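Side-chain contacts in beta-phenylalanine aminotransferase (Variovorax paradoxus, PDB 4AO9), which probably catalyses the pyridoxal phosphate-dependent transfer of the amino group from beta-phenylalanine to a keto-acid acceptor, as a class-III aminotransferase: residues Ala24-Ala29 / Arg401-Phe406; Arg35-Ala40 / His407-Asp412; Arg61-Tyr66 / Ser416-Val421; Met369-Ile374 / Ala437-Phe442; His381-Asp386 / Glu391-Val396. All blocks are in the same frame, centred on the assembly; numbering follows the deposited sequence.

Contact 1 (Ala24-Ala29 / Arg401-Phe406); sequences AAIDQA and RQLLFF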
# COMPACT_ATOMS: atom_id res chain seq x y z
N ALA A 24 40.43 12.80 11.06
CA ALA A 24 40.37 12.59 12.50
C ALA A 24 39.48 13.63 13.19
O ALA A 24 38.69 13.29 14.07
CB ALA A 24 41.77 12.59 13.11
N ALA A 25 39.62 14.88 12.76
CA ALA A 25 38.84 16.00 13.30
C ALA A 25 37.34 15.86 13.01
O ALA A 25 36.50 16.25 13.83
CB ALA A 25 39.36 17.32 12.76
N ILE A 26 37.01 15.31 11.84
CA ILE A 26 35.61 15.05 11.49
C ILE A 26 35.04 13.93 12.38
O ILE A 26 33.91 14.05 12.88
CB ILE A 26 35.42 14.75 9.98
CG1 ILE A 26 35.72 15.99 9.15
CG2 ILE A 26 34.00 14.28 9.69
CD1 ILE A 26 35.90 15.72 7.65
N ASP A 27 35.82 12.87 12.58
CA ASP A 27 35.43 11.79 13.50
C ASP A 27 35.17 12.33 14.91
O ASP A 27 34.18 11.96 15.54
CB ASP A 27 36.50 10.69 13.56
CG ASP A 27 36.44 9.73 12.38
OD1 ASP A 27 35.42 9.70 11.65
OD2 ASP A 27 37.42 8.98 12.19
N GLN A 28 36.05 13.21 15.38
CA GLN A 28 35.92 13.85 16.69
C GLN A 28 34.66 14.71 16.79
O GLN A 28 33.92 14.60 17.77
CB GLN A 28 37.16 14.71 17.01
CG GLN A 28 38.46 13.93 17.18
CD GLN A 28 39.70 14.82 17.12
OE1 GLN A 28 39.79 15.84 17.81
NE2 GLN A 28 40.68 14.42 16.30
N ALA A 29 34.42 15.55 15.79
CA ALA A 29 33.25 16.43 15.76
C ALA A 29 31.96 15.62 15.75
O ALA A 29 30.97 16.01 16.39
CB ALA A 29 33.31 17.36 14.56
N ARG A 401 27.14 15.07 6.03
CA ARG A 401 25.67 15.10 6.07
C ARG A 401 25.15 14.95 7.51
O ARG A 401 24.19 15.62 7.90
CB ARG A 401 25.07 14.01 5.18
CG ARG A 401 25.37 14.17 3.69
CD ARG A 401 24.38 13.36 2.86
NE ARG A 401 24.03 14.00 1.59
CZ ARG A 401 23.26 13.42 0.66
NH1 ARG A 401 22.76 12.21 0.86
NH2 ARG A 401 22.99 14.06 -0.47
N GLN A 402 25.79 14.07 8.28
CA GLN A 402 25.40 13.88 9.68
C GLN A 402 25.66 15.14 10.50
O GLN A 402 24.80 15.59 11.26
CB GLN A 402 26.11 12.68 10.31
CG GLN A 402 25.78 11.35 9.68
CD GLN A 402 26.44 10.21 10.42
OE1 GLN A 402 26.05 9.87 11.54
NE2 GLN A 402 27.45 9.61 9.80
N LEU A 403 26.84 15.73 10.33
CA LEU A 403 27.17 16.97 11.04
C LEU A 403 26.16 18.08 10.73
O LEU A 403 25.72 18.78 11.64
CB LEU A 403 28.62 17.41 10.76
CG LEU A 403 29.72 16.51 11.34
CD1 LEU A 403 31.11 16.90 10.85
CD2 LEU A 403 29.71 16.50 12.87
N LEU A 404 25.78 18.21 9.46
CA LEU A 404 24.74 19.16 9.05
C LEU A 404 23.41 18.90 9.74
O LEU A 404 22.79 19.82 10.29
CB LEU A 404 24.54 19.14 7.52
CG LEU A 404 23.43 20.06 6.99
CD1 LEU A 404 23.70 21.54 7.31
CD2 LEU A 404 23.30 19.87 5.49
N PHE A 405 22.98 17.64 9.72
CA PHE A 405 21.73 17.22 10.35
C PHE A 405 21.67 17.61 11.83
O PHE A 405 20.70 18.21 12.28
CB PHE A 405 21.51 15.71 10.17
CG PHE A 405 20.32 15.18 10.92
CD1 PHE A 405 19.03 15.34 10.40
CD2 PHE A 405 20.48 14.56 12.16
CE1 PHE A 405 17.92 14.87 11.11
CE2 PHE A 405 19.37 14.09 12.87
CZ PHE A 405 18.09 14.25 12.34
N PHE A 406 22.73 17.27 12.57
CA PHE A 406 22.77 17.57 14.01
C PHE A 406 22.87 19.07 14.28
O PHE A 406 22.24 19.57 15.21
CB PHE A 406 23.90 16.81 14.70
CG PHE A 406 23.68 15.32 14.76
CD1 PHE A 406 22.62 14.79 15.50
CD2 PHE A 406 24.51 14.44 14.07
CE1 PHE A 406 22.40 13.42 15.55
CE2 PHE A 406 24.30 13.07 14.11
CZ PHE A 406 23.24 12.56 14.85

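Contact 2 (Arg35-Ala40 / His407-Asp412); sequences RRFTDA and HLLNED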
# COMPACT_ATOMS: atom_id res chain seq x y z
N ARG A 35 27.12 12.66 21.21
CA ARG A 35 26.98 12.80 22.66
C ARG A 35 25.97 13.87 23.05
O ARG A 35 25.12 13.65 23.91
CB ARG A 35 28.33 13.08 23.33
CG ARG A 35 28.22 13.12 24.86
CD ARG A 35 29.43 13.75 25.53
NE ARG A 35 29.68 15.13 25.14
CZ ARG A 35 28.93 16.18 25.48
NH1 ARG A 35 27.83 16.02 26.21
NH2 ARG A 35 29.28 17.39 25.07
N ARG A 36 26.09 15.05 22.42
CA ARG A 36 25.19 16.15 22.72
C ARG A 36 23.74 15.80 22.36
O ARG A 36 22.82 16.07 23.13
CB ARG A 36 25.64 17.43 22.01
CG ARG A 36 26.85 18.12 22.67
CD ARG A 36 27.18 19.46 22.02
NE ARG A 36 27.91 19.31 20.75
CZ ARG A 36 27.35 19.38 19.54
NH1 ARG A 36 26.05 19.61 19.41
NH2 ARG A 36 28.11 19.23 18.46
N PHE A 37 23.57 15.17 21.20
CA PHE A 37 22.26 14.69 20.76
C PHE A 37 21.67 13.70 21.76
O PHE A 37 20.51 13.82 22.17
CB PHE A 37 22.38 14.09 19.36
CG PHE A 37 21.14 13.38 18.87
CD1 PHE A 37 20.13 14.09 18.21
CD2 PHE A 37 20.98 12.02 19.08
CE1 PHE A 37 18.98 13.44 17.77
CE2 PHE A 37 19.83 11.36 18.65
CZ PHE A 37 18.83 12.07 17.98
N THR A 38 22.49 12.73 22.17
CA THR A 38 22.06 11.71 23.14
C THR A 38 21.66 12.33 24.48
O THR A 38 20.59 12.03 25.01
CB THR A 38 23.16 10.65 23.34
OG1 THR A 38 23.40 9.96 22.11
CG2 THR A 38 22.77 9.63 24.41
N ASP A 39 22.51 13.20 25.02
CA ASP A 39 22.27 13.81 26.34
C ASP A 39 21.03 14.67 26.37
O ASP A 39 20.34 14.74 27.39
CB ASP A 39 23.48 14.63 26.79
CG ASP A 39 24.71 13.77 27.07
OD1 ASP A 39 24.58 12.53 27.11
OD2 ASP A 39 25.80 14.35 27.25
N ALA A 40 20.72 15.31 25.24
CA ALA A 40 19.60 16.23 25.13
C ALA A 40 18.27 15.54 24.88
O ALA A 40 17.22 16.16 25.04
CB ALA A 40 19.87 17.25 24.02
N HIS A 407 23.63 19.77 13.45
CA HIS A 407 23.69 21.22 13.53
C HIS A 407 22.31 21.84 13.35
O HIS A 407 21.93 22.73 14.12
CB HIS A 407 24.66 21.80 12.48
CG HIS A 407 24.64 23.30 12.42
ND1 HIS A 407 25.26 24.09 13.35
CD2 HIS A 407 24.02 24.14 11.56
CE1 HIS A 407 25.05 25.36 13.06
NE2 HIS A 407 24.30 25.42 11.97
N LEU A 408 21.56 21.37 12.36
CA LEU A 408 20.23 21.92 12.11
C LEU A 408 19.31 21.67 13.30
O LEU A 408 18.57 22.57 13.70
CB LEU A 408 19.64 21.39 10.79
CG LEU A 408 20.31 21.96 9.53
CD1 LEU A 408 19.84 21.18 8.31
CD2 LEU A 408 20.04 23.45 9.37
N LEU A 409 19.39 20.49 13.90
CA LEU A 409 18.64 20.23 15.14
C LEU A 409 18.97 21.27 16.21
O LEU A 409 18.07 21.78 16.87
CB LEU A 409 18.86 18.82 15.68
CG LEU A 409 18.33 17.63 14.88
CD1 LEU A 409 18.67 16.34 15.60
CD2 LEU A 409 16.83 17.72 14.64
N ASN A 410 20.26 21.57 16.37
CA ASN A 410 20.69 22.60 17.34
C ASN A 410 20.11 23.98 17.05
O ASN A 410 19.90 24.79 17.97
CB ASN A 410 22.22 22.72 17.38
CG ASN A 410 22.92 21.46 17.86
OD1 ASN A 410 24.09 21.24 17.52
ND2 ASN A 410 22.25 20.66 18.66
N GLU A 411 19.87 24.25 15.77
CA GLU A 411 19.30 25.51 15.30
C GLU A 411 17.77 25.45 15.14
O GLU A 411 17.19 26.26 14.42
CB GLU A 411 19.96 25.93 13.98
CG GLU A 411 21.47 26.16 14.09
CD GLU A 411 21.85 27.11 15.22
OE1 GLU A 411 21.29 28.23 15.28
OE2 GLU A 411 22.69 26.73 16.06
N ASP A 412 17.14 24.49 15.83
CA ASP A 412 15.67 24.35 15.86
C ASP A 412 15.06 24.04 14.48
O ASP A 412 13.97 24.50 14.15
CB ASP A 412 15.01 25.59 16.49
CG ASP A 412 15.65 25.99 17.80
OD1 ASP A 412 15.91 25.10 18.63
OD2 ASP A 412 15.94 27.20 17.98
O HOH W 1 25.69 19.16 16.80

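Contact 3 (Arg61-Tyr66 / Ser416-Val421); sequences RSVLFY and SPRGFV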
# COMPACT_ATOMS: atom_id res chain seq x y z
N ARG A 61 10.12 2.14 8.77
CA ARG A 61 10.42 2.87 7.52
C ARG A 61 11.89 3.22 7.58
O ARG A 61 12.27 4.08 8.37
CB ARG A 61 9.60 4.16 7.41
CG ARG A 61 8.11 3.96 7.23
CD ARG A 61 7.33 5.26 7.45
NE ARG A 61 7.79 6.33 6.56
CZ ARG A 61 7.55 7.62 6.76
NH1 ARG A 61 6.85 8.03 7.83
NH2 ARG A 61 8.01 8.51 5.89
N SER A 62 12.70 2.55 6.77
CA SER A 62 14.15 2.63 6.91
C SER A 62 14.73 4.04 6.92
O SER A 62 15.67 4.32 7.67
CB SER A 62 14.84 1.76 5.86
OG SER A 62 14.47 0.41 6.03
N VAL A 63 14.16 4.93 6.11
CA VAL A 63 14.69 6.30 6.02
C VAL A 63 14.57 7.09 7.33
O VAL A 63 15.29 8.06 7.56
CB VAL A 63 14.06 7.09 4.83
CG1 VAL A 63 12.71 7.73 5.22
CG2 VAL A 63 15.01 8.17 4.32
N LEU A 64 13.65 6.65 8.20
CA LEU A 64 13.43 7.33 9.47
C LEU A 64 14.48 6.97 10.51
O LEU A 64 14.59 7.65 11.52
CB LEU A 64 12.04 7.02 10.03
CG LEU A 64 10.83 7.40 9.17
CD1 LEU A 64 9.55 7.09 9.94
CD2 LEU A 64 10.86 8.87 8.71
N PHE A 65 15.24 5.90 10.28
CA PHE A 65 16.31 5.58 11.21
C PHE A 65 17.58 6.35 10.92
O PHE A 65 18.01 6.46 9.77
CB PHE A 65 16.64 4.08 11.23
CG PHE A 65 17.73 3.75 12.22
CD1 PHE A 65 19.07 3.80 11.85
CD2 PHE A 65 17.40 3.46 13.54
CE1 PHE A 65 20.08 3.54 12.78
CE2 PHE A 65 18.41 3.19 14.48
CZ PHE A 65 19.75 3.24 14.09
N TYR A 66 18.19 6.88 11.98
CA TYR A 66 19.55 7.40 11.90
C TYR A 66 20.25 7.16 13.23
O TYR A 66 19.60 7.04 14.28
CB TYR A 66 19.59 8.89 11.52
CG TYR A 66 18.64 9.75 12.31
CD1 TYR A 66 17.32 9.93 11.87
CD2 TYR A 66 19.04 10.39 13.49
CE1 TYR A 66 16.42 10.71 12.58
CE2 TYR A 66 18.14 11.17 14.22
CZ TYR A 66 16.83 11.33 13.75
OH TYR A 66 15.93 12.11 14.45
N SER A 416 16.02 16.13 7.06
CA SER A 416 16.32 14.72 6.82
C SER A 416 17.82 14.45 6.93
O SER A 416 18.65 15.28 6.54
CB SER A 416 15.82 14.31 5.44
OG SER A 416 16.45 15.11 4.47
N PRO A 417 18.18 13.25 7.44
CA PRO A 417 19.59 12.87 7.47
C PRO A 417 20.27 13.00 6.10
O PRO A 417 21.44 13.38 6.04
CB PRO A 417 19.54 11.41 7.92
CG PRO A 417 18.34 11.36 8.82
CD PRO A 417 17.33 12.28 8.17
N ARG A 418 19.54 12.70 5.03
CA ARG A 418 20.15 12.71 3.70
C ARG A 418 20.31 14.11 3.09
O ARG A 418 20.85 14.23 2.00
CB ARG A 418 19.43 11.75 2.73
CG ARG A 418 18.08 12.22 2.19
CD ARG A 418 17.35 11.06 1.48
NE ARG A 418 16.20 11.53 0.72
CZ ARG A 418 15.15 10.78 0.37
NH1 ARG A 418 15.10 9.49 0.73
NH2 ARG A 418 14.16 11.31 -0.32
N GLY A 419 19.86 15.15 3.80
CA GLY A 419 20.02 16.53 3.33
C GLY A 419 18.91 17.02 2.42
O GLY A 419 19.02 18.08 1.82
N PHE A 420 17.85 16.23 2.31
CA PHE A 420 16.65 16.55 1.53
C PHE A 420 15.82 17.62 2.24
O PHE A 420 15.44 17.44 3.40
CB PHE A 420 15.84 15.26 1.36
CG PHE A 420 14.64 15.35 0.45
CD1 PHE A 420 14.57 16.23 -0.64
CD2 PHE A 420 13.57 14.46 0.65
CE1 PHE A 420 13.43 16.23 -1.49
CE2 PHE A 420 12.45 14.45 -0.20
CZ PHE A 420 12.38 15.34 -1.27
N VAL A 421 15.58 18.74 1.55
CA VAL A 421 14.83 19.87 2.07
C VAL A 421 13.53 20.00 1.29
O VAL A 421 13.54 20.00 0.06
CB VAL A 421 15.65 21.17 1.92
CG1 VAL A 421 14.81 22.41 2.27
CG2 VAL A 421 16.89 21.11 2.79

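Contact 4 (Met369-Ile374 / Ala437-Phe442); sequences MQFTGI and AAIGSF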
# COMPACT_ATOMS: atom_id res chain seq x y z
N MET A 369 30.00 22.65 -1.33
CA MET A 369 28.67 22.39 -0.83
C MET A 369 27.71 23.08 -1.79
O MET A 369 27.96 24.19 -2.26
CB MET A 369 28.51 22.92 0.60
CG MET A 369 27.21 22.53 1.30
SD MET A 369 27.09 23.29 2.93
CE MET A 369 25.58 22.50 3.51
N GLN A 370 26.61 22.40 -2.11
CA GLN A 370 25.62 22.97 -3.01
C GLN A 370 24.27 22.34 -2.72
O GLN A 370 24.18 21.33 -2.02
CB GLN A 370 26.00 22.73 -4.46
CG GLN A 370 26.05 21.26 -4.85
CD GLN A 370 26.39 21.10 -6.31
OE1 GLN A 370 25.58 21.38 -7.18
NE2 GLN A 370 27.61 20.66 -6.58
N PHE A 371 23.23 22.95 -3.26
CA PHE A 371 21.88 22.41 -3.17
C PHE A 371 21.36 22.20 -4.58
O PHE A 371 21.34 23.13 -5.39
CB PHE A 371 20.98 23.38 -2.39
CG PHE A 371 21.28 23.42 -0.92
CD1 PHE A 371 22.40 24.11 -0.44
CD2 PHE A 371 20.45 22.77 -0.01
CE1 PHE A 371 22.69 24.13 0.93
CE2 PHE A 371 20.73 22.81 1.36
CZ PHE A 371 21.85 23.49 1.83
N THR A 372 20.97 20.97 -4.88
CA THR A 372 20.41 20.62 -6.18
C THR A 372 18.89 20.46 -6.07
O THR A 372 18.38 20.17 -5.00
CB THR A 372 21.03 19.31 -6.75
OG1 THR A 372 20.87 18.23 -5.82
CG2 THR A 372 22.51 19.50 -7.03
N GLY A 373 18.19 20.67 -7.18
CA GLY A 373 16.76 20.40 -7.21
C GLY A 373 15.97 21.37 -8.07
O GLY A 373 16.54 22.06 -8.93
N ILE A 374 14.66 21.39 -7.84
CA ILE A 374 13.71 22.19 -8.60
C ILE A 374 12.65 22.70 -7.65
O ILE A 374 12.15 21.94 -6.81
CB ILE A 374 13.00 21.35 -9.70
CG1 ILE A 374 14.00 20.78 -10.71
CG2 ILE A 374 11.93 22.19 -10.42
CD1 ILE A 374 13.42 19.71 -11.64
N ALA A 437 20.16 31.13 7.48
CA ALA A 437 21.05 31.52 8.58
C ALA A 437 21.74 30.32 9.21
O ALA A 437 22.91 30.40 9.60
CB ALA A 437 20.29 32.33 9.62
N ALA A 438 21.03 29.18 9.29
CA ALA A 438 21.59 27.96 9.88
C ALA A 438 22.66 27.31 9.00
O ALA A 438 23.63 26.74 9.51
CB ALA A 438 20.49 26.98 10.23
N ILE A 439 22.50 27.42 7.68
CA ILE A 439 23.55 26.98 6.77
C ILE A 439 24.76 27.90 6.89
O ILE A 439 25.90 27.44 6.88
CB ILE A 439 23.03 26.88 5.30
CG1 ILE A 439 21.85 25.89 5.21
CG2 ILE A 439 24.16 26.49 4.32
CD1 ILE A 439 22.15 24.46 5.72
N GLY A 440 24.49 29.20 7.04
CA GLY A 440 25.55 30.19 7.28
C GLY A 440 26.34 29.87 8.53
O GLY A 440 27.58 29.87 8.51
N SER A 441 25.64 29.58 9.63
CA SER A 441 26.31 29.24 10.88
C SER A 441 27.00 27.88 10.80
O SER A 441 28.04 27.67 11.43
CB SER A 441 25.36 29.32 12.08
OG SER A 441 24.31 28.37 11.98
N PHE A 442 26.44 26.95 10.02
CA PHE A 442 27.10 25.67 9.79
C PHE A 442 28.47 25.86 9.14
O PHE A 442 29.47 25.34 9.63
CB PHE A 442 26.23 24.74 8.93
CG PHE A 442 26.88 23.42 8.65
CD1 PHE A 442 27.02 22.47 9.66
CD2 PHE A 442 27.35 23.12 7.37
CE1 PHE A 442 27.62 21.25 9.40
CE2 PHE A 442 27.95 21.89 7.10
CZ PHE A 442 28.09 20.95 8.12

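Contact 5 (His381-Asp386 / Glu391-Val396); sequences HFVQGD and EDLAAV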
# COMPACT_ATOMS: atom_id res chain seq x y z
N HIS A 381 24.43 18.74 -0.89
CA HIS A 381 25.48 17.79 -1.28
C HIS A 381 26.83 18.42 -1.01
O HIS A 381 27.06 19.58 -1.34
CB HIS A 381 25.39 17.42 -2.76
CG HIS A 381 24.11 16.75 -3.15
ND1 HIS A 381 23.76 15.49 -2.71
CD2 HIS A 381 23.09 17.17 -3.94
CE1 HIS A 381 22.58 15.17 -3.21
NE2 HIS A 381 22.15 16.17 -3.96
N PHE A 382 27.73 17.63 -0.42
CA PHE A 382 29.10 18.09 -0.19
C PHE A 382 30.02 17.68 -1.34
O PHE A 382 30.89 16.83 -1.21
CB PHE A 382 29.61 17.60 1.17
CG PHE A 382 28.86 18.21 2.31
CD1 PHE A 382 29.19 19.48 2.78
CD2 PHE A 382 27.79 17.53 2.89
CE1 PHE A 382 28.48 20.06 3.82
CE2 PHE A 382 27.08 18.09 3.94
CZ PHE A 382 27.42 19.36 4.40
N VAL A 383 29.76 18.30 -2.49
CA VAL A 383 30.52 18.06 -3.71
C VAL A 383 30.53 19.36 -4.53
O VAL A 383 29.61 20.17 -4.44
CB VAL A 383 29.91 16.87 -4.51
CG1 VAL A 383 28.63 17.27 -5.23
CG2 VAL A 383 30.93 16.29 -5.48
N GLN A 384 31.61 19.56 -5.28
CA GLN A 384 31.70 20.69 -6.21
C GLN A 384 31.36 20.22 -7.63
O GLN A 384 31.53 19.05 -7.97
CB GLN A 384 33.10 21.33 -6.14
CG GLN A 384 33.34 22.57 -7.04
CD GLN A 384 32.29 23.68 -6.87
OE1 GLN A 384 31.72 24.16 -7.86
NE2 GLN A 384 32.03 24.08 -5.63
N GLY A 385 30.85 21.15 -8.43
CA GLY A 385 30.60 20.89 -9.85
C GLY A 385 29.18 20.44 -10.15
O GLY A 385 28.33 20.39 -9.26
N ASP A 386 28.93 20.10 -11.41
CA ASP A 386 27.61 19.67 -11.85
C ASP A 386 27.25 18.30 -11.29
O ASP A 386 28.04 17.35 -11.38
CB ASP A 386 27.53 19.67 -13.38
CG ASP A 386 27.60 21.07 -13.97
OD1 ASP A 386 27.32 22.06 -13.26
OD2 ASP A 386 27.93 21.18 -15.18
N GLU A 391 26.20 8.86 -9.50
CA GLU A 391 27.63 8.57 -9.65
C GLU A 391 28.50 9.77 -9.25
O GLU A 391 29.59 9.59 -8.71
CB GLU A 391 27.94 8.12 -11.09
CG GLU A 391 29.39 7.66 -11.33
CD GLU A 391 29.81 6.48 -10.46
OE1 GLU A 391 28.95 5.64 -10.10
OE2 GLU A 391 31.02 6.39 -10.14
N ASP A 392 27.99 10.98 -9.49
CA ASP A 392 28.71 12.20 -9.12
C ASP A 392 28.81 12.39 -7.60
O ASP A 392 29.60 13.22 -7.12
CB ASP A 392 28.05 13.43 -9.75
CG ASP A 392 28.10 13.40 -11.27
OD1 ASP A 392 29.15 13.01 -11.83
OD2 ASP A 392 27.10 13.78 -11.91
N LEU A 393 28.02 11.61 -6.85
CA LEU A 393 27.95 11.71 -5.39
C LEU A 393 28.63 10.54 -4.67
O LEU A 393 28.55 10.42 -3.43
CB LEU A 393 26.49 11.83 -4.95
CG LEU A 393 25.60 12.87 -5.62
CD1 LEU A 393 24.16 12.68 -5.15
CD2 LEU A 393 26.07 14.30 -5.34
N ALA A 394 29.33 9.71 -5.44
CA ALA A 394 29.90 8.45 -4.95
C ALA A 394 31.02 8.62 -3.91
O ALA A 394 31.23 7.74 -3.07
CB ALA A 394 30.39 7.59 -6.11
N ALA A 395 31.72 9.74 -3.97
CA ALA A 395 32.87 9.97 -3.10
C ALA A 395 32.57 10.93 -1.94
O ALA A 395 33.46 11.25 -1.14
CB ALA A 395 34.07 10.45 -3.91
N VAL A 396 31.32 11.37 -1.83
CA VAL A 396 30.90 12.29 -0.77
C VAL A 396 31.10 11.67 0.62
O VAL A 396 30.94 10.46 0.80
CB VAL A 396 29.43 12.76 -0.97
CG1 VAL A 396 28.92 13.59 0.22
CG2 VAL A 396 29.30 13.57 -2.27

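Contact 1 (Ala24-Ala29 / Arg401-Phe406)
Leu403 of helix 398-410 pushes into the side of the N-terminal helix 23-40 between Ile26 and Ala29, a helix-to-helix packing of the small domain that fold-type I aminotransferases build from both ends of the chain. The two methyl groups of the leucine are shared out along the opposing helix. CD1 reaches CG2 of Ile26 at 4.1 Å, the two side chains slanting across each other rather than running alongside. CD2 serves Ala29, where it stands 4.1 Å from CB and 3.8 Å from the main-chain carbon C. A small alanine side chain thus lets the leucine come down onto the peptide itself. Leu403 has CG on the far side of CA-CB from its own carbonyl carbon (chi1 -68°), which, with its extended second torsion, directs the fork at the neighbouring helix. In Ile26 the short branch CG2, opposite the backbone N, does the touching. The contact is wholly apolar, with no hydrogen bond between the two segments. Polar links flank it: Asp27 OD1 forms a salt bridge with Arg399, and Gln402 OE1 is hydrogen-bonded to the Tyr34 hydroxyl. Leu30 of helix 23-40 also lies against Leu403, while Leu449, in the loop after helix 429-445, packs on Ile26. On the other flank of helix 398-410, Leu404 meets Ala380 in strand 377-381.

Contact 2 (Arg35-Ala40 / His407-Asp412)
Arg36 and Asn410 approach at roughly a right angle, and beside them Phe37 offers a ring edge to Leu409, so this contact has a polar and an apolar half. In the polar half the guanidinium and amide planes are turned 58° apart. NH1 of Arg36 gives a weak hydrogen bond to OD1 of Asn410, 3.2 Å long and bent to 131° at the hydrogen. A water adds a second, indirect link: it lies in the guanidinium plane, accepts from NH1 of Arg36 at 2.7 Å and donates to OD1 of Asn410, also at 2.7 Å. OD1 is therefore gripped twice, once directly and once through the water. The arginine chain bends at its third torsion (-78°), and its NE is held by a salt bridge to Asp32 one turn earlier, which restrains the group. In the apolar half, CD1 of Leu409 sits near the plane of the Phe37 ring, 3.6 Å from CE1. Pro68 and Phe69, in the loop before strand 72-77, lie against Thr38, and Phe69 also meets the Phe37 ring. Helix 398-410 stops here in a Schellman motif, with Asp412 at positive phi as its C-prime residue. The chain then enters strand 413-414, where Tyr414 packs on Leu409, while Leu408 is turned to Tyr435 and Ala438 of helix 429-445.

Contact 3 (Arg61-Tyr66 / Ser416-Val421)
Tyr66 and Pro417 meet at about a right angle, CD1 of the tyrosine lying 3.5 Å from CG of the proline, where the loop before strand 72-77 faces the type I beta turn Ser416-Gly419. Tyr66 holds its ring in the crowded position between backbone N and carbonyl carbon (chi1 48°), and this swings the ring toward the turn. Proline CG is also 3.9 Å from both CB and CG of Tyr66, so it nestles at the root of the ring. The phenol end is held separately, its OH hydrogen-bonded to the backbone N of Leu71. Val63 CG2, pointing opposite its backbone N, comes within 3.8 Å of NH1 of Arg418, a van der Waals contact. Arg418 likewise has CG between its backbone N and carbonyl carbon (chi1 76°), and the chain, extended from there to NE, brings NH1 to the valine; the side chain is about 6 Å from a bound pyridoxal phosphate. Across the base of the turn, OG of Ser416 donates to O of Phe420, just beyond it, at 2.8 Å, meeting a lone pair in the carbonyl plane. Arg61 bonds to Gly319 and Asn323 of the second subunit, which Ser62 also faces. Within the chain, Phe405 of helix 398-410 packs on both Pro417 and Tyr66, and strand 377-381 pairs with Gly419 and Val421.

Contact 4 (Met369-Ile374 / Ala437-Phe442)
Met369 and Ile439 make the closest backbone approach, with their CA atoms 10.2 Å apart, a wide separation that only side chains bridge. The motif is a helix laid on a sheet: helix 429-445 packs against strand 370-374 and the residue just before it, the strand being at the edge of a three-stranded antiparallel sheet that continues through strands 377-381 and 420-422. Residues 369 and 371 point their side chains at the helix, the alternation expected of an extended chain. Met369 is stretched to full length, with all three torsions near 180° (chi1 -172°), and so delivers its terminal methyl across the gap. CE then touches two helix residues one turn apart, CG2 of Ile439 at 4.3 Å and CD2 of Phe442 at the same distance. Ile439 divides its branches between the two residues. Its CG2, opposite the backbone N, goes to the methionine, and its long branch goes to Phe371. The Phe371 and Ile439 side chains reach toward each other head-on, the isoleucine arriving at the rim of the ring, near its plane. No hydrogen bond crosses, and all four residues that touch are buried. Leu404 of helix 398-410 packs on Met369, Ile439 and Phe442, while Leu358 of helix 341-365 closes on Phe371 and Ile439, so two further helices add to the layer of apolar side chains. The Phe442 ring is stacked with that of His446, just past the end of helix 429-445. At the ring edge of Phe371, CZ lies 4.0 Å from CD1 and 4.1 Å from CG1 of Ile439.

Contact 5 (His381-Asp386 / Glu391-Val396)
Leu393, in the irregular loop between strand 377-381 and helix 398-410, lies over one face of the imidazole of His381, the last residue of that strand; the loop folds back through a 3-10 turn and the type I beta turn Leu393-Val396. This is the tight end. Leu393 CD2 makes a CH-pi contact, 4.0 Å from the ring centroid and 25° off the normal, while CD1 reaches CE1 of His381 at 3.5 Å. The histidine is held in place by NE2, hydrogen-bonded to the carbonyl O of Gly234. Val383 fills the middle: with CG1 set between backbone N and carbonyl carbon (chi1 76°), that methyl meets CD2 of Leu393 at 3.9 Å, and CB faces CG2 of Val396 at 4.0 Å. The Val396 methyls also lie against Phe382, with CG2 3.8 Å from its O. The backbone N of Phe382, buried here, has no partner in the model. Toward Asp386 and Asp392 the contact loosens and opens to solvent. The Asp392 carboxylate turns to the residues between the two segments, with OD2 hydrogen-bonded to the backbone N of Arg388 and of Ser389. Across the segments that same oxygen comes no nearer to O of Asp386 than 3.7 Å.

In the fold
Helix 398-410 runs through the set: contacts 1 and 2, with centres 12 Å apart, use successive parts of it against helix 23-40, and Phe406 CE1 lies 3.6 Å from Phe37 CG between them. Its other faces meet contacts 3, 4 and 5. His407 NE2 is probably hydrogen-bonded to Ala438 O at 2.9 Å, tying contact 2 to contact 4. Contacts 4 and 5 meet through the small sheet, where Gln370 O is probably hydrogen-bonded to His381 N at 2.8 Å; Gln370 NE2 also reaches Gly385 O in the loop beyond. Contact 3 has a side chain, Arg418, about 6 Å from a pyridoxal phosphate, and is the only one of the five whose segments touch the second subunit.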